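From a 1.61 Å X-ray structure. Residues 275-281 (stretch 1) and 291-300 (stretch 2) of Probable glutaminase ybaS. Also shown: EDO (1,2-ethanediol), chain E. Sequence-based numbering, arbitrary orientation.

Stretch 1, residues 275-281: GIAAFSP
Stretch 2 291-300: RGQKMVASVA

A β-strand that enters from earlier in the chain and ends at Phe279 lies against an α-helix, of which Arg291 to Ala300 are an interior segment. The two run nearly antiparallel: their N-to-C directions differ by 153° and their axes approach to 6.7 Å. Where the backbones come closest, the residues are small. The CA atoms of Ala278 and Gly292 are 4.8 Å apart, those of Ala277 and Val296 6.0 Å, which sets the register; together the stretches bury 435 Å².

The strand is extended, with phi/psi -97/142 at Gly275, -126/131 at Ile276, -139/158 at Ala277, -148/168 at Ala278 and -147/135 at Phe279. Ser280, already loop, is still extended at -159/135 before Pro281 turns to -58/-38. Side chains alternate, and Ser280 keeps the alternation: its CA-to-CB bond, like those of Ile276 and Ala278, points toward the helix, those of Ala277 and Phe279 away. The helix keeps regular values near -63/-43, with i to i+4 bonds such as Val296 N to Gly292 O at 3.1 Å.

Ile276 is covered most. With chi1 m (-49°) and chi2 t (166°), it reaches the later turns of this helical segment: its CG2 lies 4.0 Å from Val296 CG1 and 3.9 Å from Val299 CB, and its CD1 lies 4.2 Å from Ala300 CB and 4.0 Å from Val299 CG1. Val296 and Val299 both have chi1 t, at 169° and 173°.

Val296, whose CA-to-CB bond points sideways, also packs on Ala278: its CG2 sits 3.6 Å from Ala278 CB and 3.5 Å from Ala278 N. Ala278 CB in turn lies 3.6 Å from Gly292 O and 4.0 Å from Met295 CB. At Gly292 the helix offers bare backbone: an ideal CB there would point toward the strand, about 3.9 Å from Ala278 O. Met295 (m, t, m) extends its CE to 3.9 Å from Phe279 O.

Ser280 supplies the polar end. Its chi1 is t (-165°), and its OG accepts a hydrogen bond from Arg291 NH1 at 2.8 Å, with an N-H...O angle of 142°. The hydroxyl lies at the guanidinium edge, near its plane. Arg291 gets there with chi1 m, chi2 t, chi3 t and chi4 141°.

The rule is graded: branched aliphatics at one end, alanine against glycine at the close approach, and one hydrogen bond across the stretches, between buried residues, at the other end. The CA-to-CB bond of Lys294 points away from the strand, and its NZ donates a hydrogen bond to 1,2-ethanediol O2 at 3.2 Å.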

# COMPACT_ATOMS: atom_id res chain seq x y z
N GLY A 275 18.60 0.06 4.88
CA GLY A 275 18.23 -0.56 3.63
C GLY A 275 18.60 -2.02 3.63
O GLY A 275 19.65 -2.39 4.15
N ILE A 276 17.73 -2.85 3.03
CA ILE A 276 17.99 -4.27 2.88
C ILE A 276 17.82 -4.57 1.42
O ILE A 276 16.83 -4.22 0.77
CB ILE A 276 17.01 -5.16 3.70
CG1 ILE A 276 16.90 -4.69 5.13
CG2 ILE A 276 17.35 -6.70 3.57
CD1 ILE A 276 15.68 -5.32 5.92
N ALA A 277 18.78 -5.26 0.86
CA ALA A 277 18.66 -5.62 -0.55
C ALA A 277 19.14 -7.04 -0.79
O ALA A 277 19.95 -7.59 -0.04
CB ALA A 277 19.42 -4.68 -1.41
N ALA A 278 18.67 -7.60 -1.88
CA ALA A 278 19.21 -8.89 -2.37
C ALA A 278 19.16 -8.96 -3.85
O ALA A 278 18.51 -8.17 -4.49
CB ALA A 278 18.42 -10.04 -1.75
N PHE A 279 19.85 -9.97 -4.41
CA PHE A 279 19.91 -10.20 -5.80
C PHE A 279 20.00 -11.68 -6.09
O PHE A 279 20.76 -12.40 -5.43
CB PHE A 279 21.12 -9.45 -6.36
CG PHE A 279 21.72 -10.04 -7.60
CD1 PHE A 279 21.07 -9.96 -8.81
CD2 PHE A 279 23.00 -10.59 -7.55
CE1 PHE A 279 21.64 -10.48 -9.94
CE2 PHE A 279 23.60 -11.10 -8.67
CZ PHE A 279 22.94 -11.04 -9.88
N SER A 280 19.19 -12.10 -7.06
CA SER A 280 19.46 -13.30 -7.80
C SER A 280 18.70 -13.29 -9.14
O SER A 280 17.49 -12.92 -9.15
CB SER A 280 19.07 -14.54 -7.01
OG SER A 280 19.68 -15.70 -7.65
N PRO A 281 19.34 -13.65 -10.26
CA PRO A 281 18.70 -13.49 -11.56
C PRO A 281 17.36 -14.20 -11.80
O PRO A 281 16.57 -13.61 -12.51
CB PRO A 281 19.77 -14.01 -12.54
CG PRO A 281 21.12 -13.76 -11.80
CD PRO A 281 20.77 -14.05 -10.40
N ARG A 291 14.72 -15.83 -5.20
CA ARG A 291 15.58 -15.87 -4.04
C ARG A 291 15.71 -14.47 -3.40
O ARG A 291 15.82 -14.36 -2.19
CB ARG A 291 16.98 -16.37 -4.40
CG ARG A 291 17.09 -17.81 -4.89
CD ARG A 291 18.48 -18.07 -5.49
NE ARG A 291 18.47 -19.30 -6.28
CZ ARG A 291 19.11 -19.45 -7.40
NH1 ARG A 291 19.84 -18.46 -7.91
NH2 ARG A 291 19.03 -20.62 -8.03
N GLY A 292 15.75 -13.43 -4.23
CA GLY A 292 15.94 -12.07 -3.76
C GLY A 292 14.81 -11.76 -2.76
O GLY A 292 15.05 -11.16 -1.71
N GLN A 293 13.58 -12.11 -3.11
CA GLN A 293 12.42 -11.83 -2.27
C GLN A 293 12.56 -12.52 -0.94
O GLN A 293 12.34 -11.93 0.11
CB GLN A 293 11.12 -12.30 -2.92
CG GLN A 293 10.59 -11.34 -3.92
CD GLN A 293 9.40 -11.88 -4.71
OE1 GLN A 293 8.25 -11.42 -4.51
NE2 GLN A 293 9.67 -12.84 -5.64
N LYS A 294 12.91 -13.80 -1.01
CA LYS A 294 12.99 -14.63 0.19
C LYS A 294 14.13 -14.17 1.10
O LYS A 294 13.98 -14.13 2.29
CB LYS A 294 13.12 -16.14 -0.18
CG LYS A 294 11.81 -16.71 -0.72
CD LYS A 294 10.67 -16.91 0.34
CE LYS A 294 9.25 -16.94 -0.34
NZ LYS A 294 8.62 -18.30 -0.39
N MET A 295 15.27 -13.77 0.53
CA MET A 295 16.39 -13.37 1.34
C MET A 295 16.09 -12.02 2.06
O MET A 295 16.42 -11.85 3.22
CB MET A 295 17.68 -13.29 0.51
CG MET A 295 18.22 -14.70 0.20
SD MET A 295 19.85 -14.60 -0.64
CE MET A 295 19.45 -14.13 -2.13
N VAL A 296 15.49 -11.05 1.35
CA VAL A 296 15.12 -9.78 1.99
C VAL A 296 14.05 -10.01 3.06
O VAL A 296 14.18 -9.47 4.18
CB VAL A 296 14.63 -8.76 0.95
CG1 VAL A 296 14.00 -7.58 1.64
CG2 VAL A 296 15.83 -8.28 0.03
N ALA A 297 13.01 -10.78 2.74
CA ALA A 297 11.99 -11.10 3.72
C ALA A 297 12.58 -11.76 4.95
O ALA A 297 12.20 -11.48 6.08
CB ALA A 297 10.92 -12.00 3.09
N SER A 298 13.54 -12.66 4.73
CA SER A 298 14.18 -13.36 5.84
C SER A 298 14.90 -12.40 6.80
O SER A 298 14.73 -12.44 8.00
CB SER A 298 15.15 -14.41 5.32
OG SER A 298 15.81 -15.02 6.45
N VAL A 299 15.70 -11.47 6.26
CA VAL A 299 16.40 -10.52 7.08
C VAL A 299 15.38 -9.71 7.90
O VAL A 299 15.53 -9.53 9.13
CB VAL A 299 17.30 -9.60 6.23
CG1 VAL A 299 17.93 -8.44 7.08
CG2 VAL A 299 18.42 -10.40 5.55
N ALA A 300 14.33 -9.23 7.21
CA ALA A 300 13.37 -8.36 7.85
C ALA A 300 12.64 -9.16 8.95
O ALA A 300 12.39 -8.62 10.05
CB ALA A 300 12.37 -7.81 6.83
C1 EDO E . 6.54 -18.45 -3.83
O1 EDO E . 6.05 -19.02 -5.03
C2 EDO E . 5.43 -17.73 -3.08
O2 EDO E . 5.97 -17.35 -1.84